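Local atomic coordinates of Thiol:disulfide interchange protein DsbA (Pseudomonas aeruginosa, PDB entry 4ZL8), a protein that probably introduces disulfide bonds into other periplasmic proteins by handing over its own redox-active disulfide, as a thioredoxin-fold oxidoreductase of the DsbA subfamily. Residues K26-E31 with H59-P64; V157-Y162 with E184-A189. The protein carries 1 engineered substitution. All blocks are in the same frame, centred on the assembly; numbering follows the deposited sequence.

Interaction 1 of 2, residues K26-E31 with H59-P64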
# COMPACT_ATOMS: atom_id res chain seq x y z
N LYS A 26 2.41 17.25 -0.84
CA LYS A 26 2.78 16.35 -1.92
C LYS A 26 1.57 15.69 -2.50
O LYS A 26 0.56 15.48 -1.82
CB LYS A 26 3.76 15.29 -1.44
CG LYS A 26 5.10 15.89 -1.05
CD LYS A 26 6.17 14.85 -0.84
CE LYS A 26 7.52 15.53 -0.64
NZ LYS A 26 8.58 14.52 -0.41
N ILE A 27 1.67 15.35 -3.78
CA ILE A 27 0.62 14.63 -4.45
C ILE A 27 0.72 13.17 -4.05
O ILE A 27 1.72 12.51 -4.33
CB ILE A 27 0.72 14.77 -5.97
CG1 ILE A 27 0.66 16.25 -6.36
CG2 ILE A 27 -0.36 13.95 -6.65
CD1 ILE A 27 1.13 16.52 -7.77
N GLU A 28 -0.28 12.69 -3.33
CA GLU A 28 -0.22 11.33 -2.81
C GLU A 28 -0.58 10.27 -3.86
O GLU A 28 -1.48 10.47 -4.66
CB GLU A 28 -1.19 11.21 -1.63
CG GLU A 28 -0.87 10.04 -0.70
CD GLU A 28 -1.93 9.83 0.37
OE1 GLU A 28 -3.13 9.94 0.06
OE2 GLU A 28 -1.53 9.60 1.53
N VAL A 29 0.13 9.15 -3.80
CA VAL A 29 -0.27 7.96 -4.55
C VAL A 29 -0.28 6.80 -3.58
O VAL A 29 0.75 6.46 -3.01
CB VAL A 29 0.71 7.64 -5.68
CG1 VAL A 29 0.26 6.38 -6.41
CG2 VAL A 29 0.82 8.82 -6.65
N VAL A 30 -1.46 6.22 -3.35
CA VAL A 30 -1.61 5.08 -2.44
C VAL A 30 -1.91 3.82 -3.23
O VAL A 30 -2.80 3.81 -4.08
CB VAL A 30 -2.79 5.33 -1.48
CG1 VAL A 30 -3.00 4.11 -0.58
CG2 VAL A 30 -2.56 6.57 -0.63
N GLU A 31 -1.14 2.77 -2.96
CA GLU A 31 -1.52 1.43 -3.40
C GLU A 31 -2.05 0.69 -2.18
O GLU A 31 -1.30 0.42 -1.24
CB GLU A 31 -0.35 0.64 -4.00
CG GLU A 31 -0.83 -0.70 -4.53
CD GLU A 31 0.22 -1.77 -4.67
OE1 GLU A 31 1.35 -1.64 -4.19
OE2 GLU A 31 -0.13 -2.84 -5.24
N HIS A 59 4.29 11.68 -3.29
CA HIS A 59 4.53 10.77 -2.16
C HIS A 59 3.79 9.46 -2.38
O HIS A 59 2.56 9.41 -2.28
CB HIS A 59 4.05 11.45 -0.88
CG HIS A 59 4.09 10.59 0.34
ND1 HIS A 59 5.22 9.91 0.75
CD2 HIS A 59 3.15 10.35 1.27
CE1 HIS A 59 4.95 9.25 1.87
NE2 HIS A 59 3.71 9.51 2.21
N PHE A 60 4.54 8.42 -2.70
CA PHE A 60 3.99 7.09 -2.91
C PHE A 60 4.00 6.34 -1.60
O PHE A 60 5.02 6.30 -0.89
CB PHE A 60 4.81 6.32 -3.94
CG PHE A 60 4.38 4.90 -4.09
CD1 PHE A 60 3.26 4.58 -4.83
CD2 PHE A 60 5.08 3.89 -3.47
CE1 PHE A 60 2.85 3.26 -4.95
CE2 PHE A 60 4.67 2.58 -3.58
CZ PHE A 60 3.57 2.27 -4.30
N VAL A 61 2.88 5.71 -1.29
CA VAL A 61 2.83 4.86 -0.11
C VAL A 61 1.94 3.67 -0.36
O VAL A 61 1.00 3.70 -1.13
CB VAL A 61 2.34 5.61 1.10
CG1 VAL A 61 0.93 6.08 0.87
CG2 VAL A 61 2.46 4.76 2.36
N ARG A 62 2.31 2.58 0.30
CA ARG A 62 1.46 1.44 0.35
C ARG A 62 0.65 1.50 1.62
O ARG A 62 1.13 1.94 2.66
CB ARG A 62 2.24 0.14 0.32
CG ARG A 62 2.71 -0.24 -1.06
CD ARG A 62 3.21 -1.67 -1.10
NE ARG A 62 3.73 -1.96 -2.43
CZ ARG A 62 4.91 -1.56 -2.86
NH1 ARG A 62 5.73 -0.90 -2.07
NH2 ARG A 62 5.27 -1.86 -4.10
N LEU A 63 -0.58 1.04 1.52
CA LEU A 63 -1.47 0.98 2.67
C LEU A 63 -2.08 -0.42 2.71
O LEU A 63 -2.69 -0.85 1.73
CB LEU A 63 -2.60 1.99 2.51
CG LEU A 63 -3.47 2.20 3.75
CD1 LEU A 63 -2.71 2.89 4.88
CD2 LEU A 63 -4.70 3.01 3.32
N PRO A 64 -1.89 -1.13 3.83
CA PRO A 64 -2.45 -2.47 3.88
C PRO A 64 -3.95 -2.42 4.05
O PRO A 64 -4.45 -1.63 4.85
CB PRO A 64 -1.80 -3.06 5.12
CG PRO A 64 -1.64 -1.90 6.02
CD PRO A 64 -1.30 -0.73 5.11
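Five backbone hydrogen bonds tie strand 27-31 to strand 59-64 in parallel register, E28 beside H59 and E31 beside R62. They alternate between I27, V29 and E31 on one strand and H59, V61 and L63 on the other; the shortest, V61 N to V29 O at 2.8 Å, runs nearly along the C=O axis. Between them CA-H groups lean on the same oxygens, as V30 CA does on V61 O at 3.2 Å. The close packing follows this backbone. On the face shared with E28 and H59, V30 and V61 lie side by side, CG2 of V30 3.8 Å from CG1 of V61, while V30 CG1 reaches L63 CB. On the face of V29 and E31, V29 CG1 meets the F60 ring in its plane, at CD1 (3.8 Å). These strands and the intervening helix 38-52 form the beta-alpha-beta crossover of the thioredoxin fold, and that helix packs against F60 and R62. Strand 58-64 is outermost in the sheet, and the contact loosens where it begins, at partly exposed K26 and H59: the extended K26 chain crosses H59 at about a right angle, touching by CB to CB at 3.9 Å. At the far end E31, CG anti to the backbone N (chi1 -176°), runs alongside R62; E31 OE1 makes a salt bridge with R62 NE at 3.0 Å, a weak, bent hydrogen bond, and R62 NH2 turns to E44.

Interaction 2 of 2, residues V157-Y162 with E184-A189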
# COMPACT_ATOMS: atom_id res chain seq x y z
N VAL A 157 -5.26 4.94 -5.16
CA VAL A 157 -5.92 6.22 -4.88
C VAL A 157 -4.91 7.33 -5.05
O VAL A 157 -3.84 7.32 -4.43
CB VAL A 157 -6.58 6.30 -3.47
CG1 VAL A 157 -7.27 7.64 -3.29
CG2 VAL A 157 -7.56 5.16 -3.26
N VAL A 158 -5.24 8.29 -5.90
CA VAL A 158 -4.39 9.46 -6.12
C VAL A 158 -4.96 10.69 -5.44
O VAL A 158 -6.14 11.05 -5.63
CB VAL A 158 -4.15 9.72 -7.61
CG1 VAL A 158 -3.46 11.04 -7.86
CG2 VAL A 158 -3.30 8.60 -8.19
N ASN A 159 -4.09 11.30 -4.64
CA ASN A 159 -4.32 12.54 -3.90
C ASN A 159 -5.61 12.58 -3.09
O ASN A 159 -6.23 13.62 -2.91
CB ASN A 159 -4.22 13.77 -4.81
CG ASN A 159 -3.41 14.87 -4.18
OD1 ASN A 159 -2.58 14.62 -3.30
ND2 ASN A 159 -3.65 16.10 -4.62
N GLY A 160 -5.99 11.42 -2.56
CA GLY A 160 -7.18 11.31 -1.73
C GLY A 160 -8.48 11.51 -2.50
O GLY A 160 -9.53 11.67 -1.90
N LYS A 161 -8.38 11.51 -3.83
CA LYS A 161 -9.46 12.00 -4.68
C LYS A 161 -9.92 11.03 -5.76
O LYS A 161 -11.07 11.10 -6.17
CB LYS A 161 -9.02 13.31 -5.38
CG LYS A 161 -9.00 14.53 -4.49
CD LYS A 161 -8.48 15.74 -5.25
CE LYS A 161 -8.04 16.84 -4.29
NZ LYS A 161 -7.29 17.94 -4.95
N TYR A 162 -9.01 10.22 -6.31
CA TYR A 162 -9.32 9.42 -7.49
C TYR A 162 -9.02 7.97 -7.21
O TYR A 162 -7.89 7.63 -6.81
CB TYR A 162 -8.49 9.87 -8.70
CG TYR A 162 -8.49 11.35 -8.95
CD1 TYR A 162 -9.61 11.99 -9.45
CD2 TYR A 162 -7.36 12.10 -8.67
CE1 TYR A 162 -9.60 13.36 -9.67
CE2 TYR A 162 -7.35 13.45 -8.87
CZ TYR A 162 -8.47 14.07 -9.38
OH TYR A 162 -8.47 15.42 -9.61
N GLU A 184 -0.48 14.60 -12.92
CA GLU A 184 -0.40 15.86 -13.66
C GLU A 184 -1.63 16.74 -13.43
O GLU A 184 -1.51 17.96 -13.32
CB GLU A 184 -0.22 15.61 -15.16
CG GLU A 184 1.12 14.95 -15.53
CD GLU A 184 2.34 15.81 -15.35
OE1 GLU A 184 2.23 17.03 -15.09
OE2 GLU A 184 3.44 15.25 -15.47
N LYS A 185 -2.79 16.14 -13.34
CA LYS A 185 -4.03 16.88 -13.08
C LYS A 185 -3.89 17.64 -11.76
O LYS A 185 -4.22 18.84 -11.68
CB LYS A 185 -5.20 15.90 -13.05
CG LYS A 185 -6.55 16.55 -12.81
CD LYS A 185 -7.67 15.52 -12.91
CE LYS A 185 -9.06 16.10 -12.62
NZ LYS A 185 -9.58 16.97 -13.72
N GLU A 186 -3.40 16.95 -10.75
CA GLU A 186 -3.29 17.55 -9.44
C GLU A 186 -2.15 18.58 -9.40
O GLU A 186 -2.27 19.59 -8.71
CB GLU A 186 -3.09 16.46 -8.39
CG GLU A 186 -4.31 15.59 -8.17
CD GLU A 186 -5.48 16.41 -7.73
OE1 GLU A 186 -6.37 16.69 -8.55
OE2 GLU A 186 -5.47 16.85 -6.57
N ARG A 187 -1.07 18.35 -10.14
CA ARG A 187 0.02 19.32 -10.20
C ARG A 187 -0.44 20.63 -10.83
O ARG A 187 0.01 21.71 -10.45
CB ARG A 187 1.23 18.75 -10.95
CG ARG A 187 2.46 19.62 -10.88
CD ARG A 187 3.67 18.98 -11.52
NE ARG A 187 4.15 17.82 -10.77
CZ ARG A 187 4.13 16.55 -11.19
NH1 ARG A 187 3.66 16.21 -12.39
NH2 ARG A 187 4.60 15.61 -10.40
N ALA A 188 -1.32 20.54 -11.82
CA ALA A 188 -1.82 21.71 -12.51
C ALA A 188 -2.86 22.49 -11.69
O ALA A 188 -3.15 23.64 -12.01
CB ALA A 188 -2.43 21.29 -13.84
N ALA A 189 -3.40 21.87 -10.65
CA ALA A 189 -4.51 22.47 -9.91
C ALA A 189 -4.08 23.64 -9.02
O ALA A 189 -2.98 23.65 -8.45
CB ALA A 189 -5.20 21.42 -9.07
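E186 pushes its carboxylate against the side chains of N159, K161 and Y162, which between them take both of its oxygens. CG, anti to the carbonyl carbon (chi1 -69°), lies at the edge of the Y162 ring, in its plane; the bend at chi2 (-59°) then turns the carboxylate. E186 OE2 is gripped twice: N159 ND2 comes in on the anti lone pair at 2.8 Å with a nearly straight bond (169°), and K161 NZ closes a salt bridge on the syn lone pair at 2.7 Å. E186 OE1 receives the hydroxyl of Y162, OH to OE1 2.7 Å, tip to tip and from above the carboxylate plane. Three donors, one a lysine ammonium, would favour the ionised carboxylate in this buried position. In the conformer given, the K185 side chain crosses that of Y162 at about a right angle, CE of K185 3.1 Å from Y162 OH. The turn presenting these donors ends in a classic beta bulge, K161 and Y162 both facing V158, whose O accepts both their N-H groups; K161 CB lies over the centre of the Y162 ring, 3.8 Å above its plane. N159 OD1 accepts from E28 N, so its amide joins E186 to the neighbouring strand. The contact fastens the last turn of helix 172-188 over the turn linking antiparallel strands 155-158 and 162-165, with I27 of strand 27-33 also packed against N159 and E186.

Strand 27-33 connects the two contacts: it pairs in parallel with strand 58-64 in interaction 1, while its other edge pairs antiparallel with strand 155-158, from which interaction 2 continues. There E28 O and N159 N lie 2.7 Å apart and V30 N and V157 O 2.8 Å, both probable hydrogen bonds. The centre of interaction 1 is about 7 Å from the centre of the chain, and main-chain bonds flanked by apolar side chains carry it; that of interaction 2 is about 17 Å out, nearer the surface, with K185 exposed, and polar side-chain ends gather around one buried carboxylate. Helix 172-188 reaches both, with I183 against I27 and V29 and with E186 at the turn.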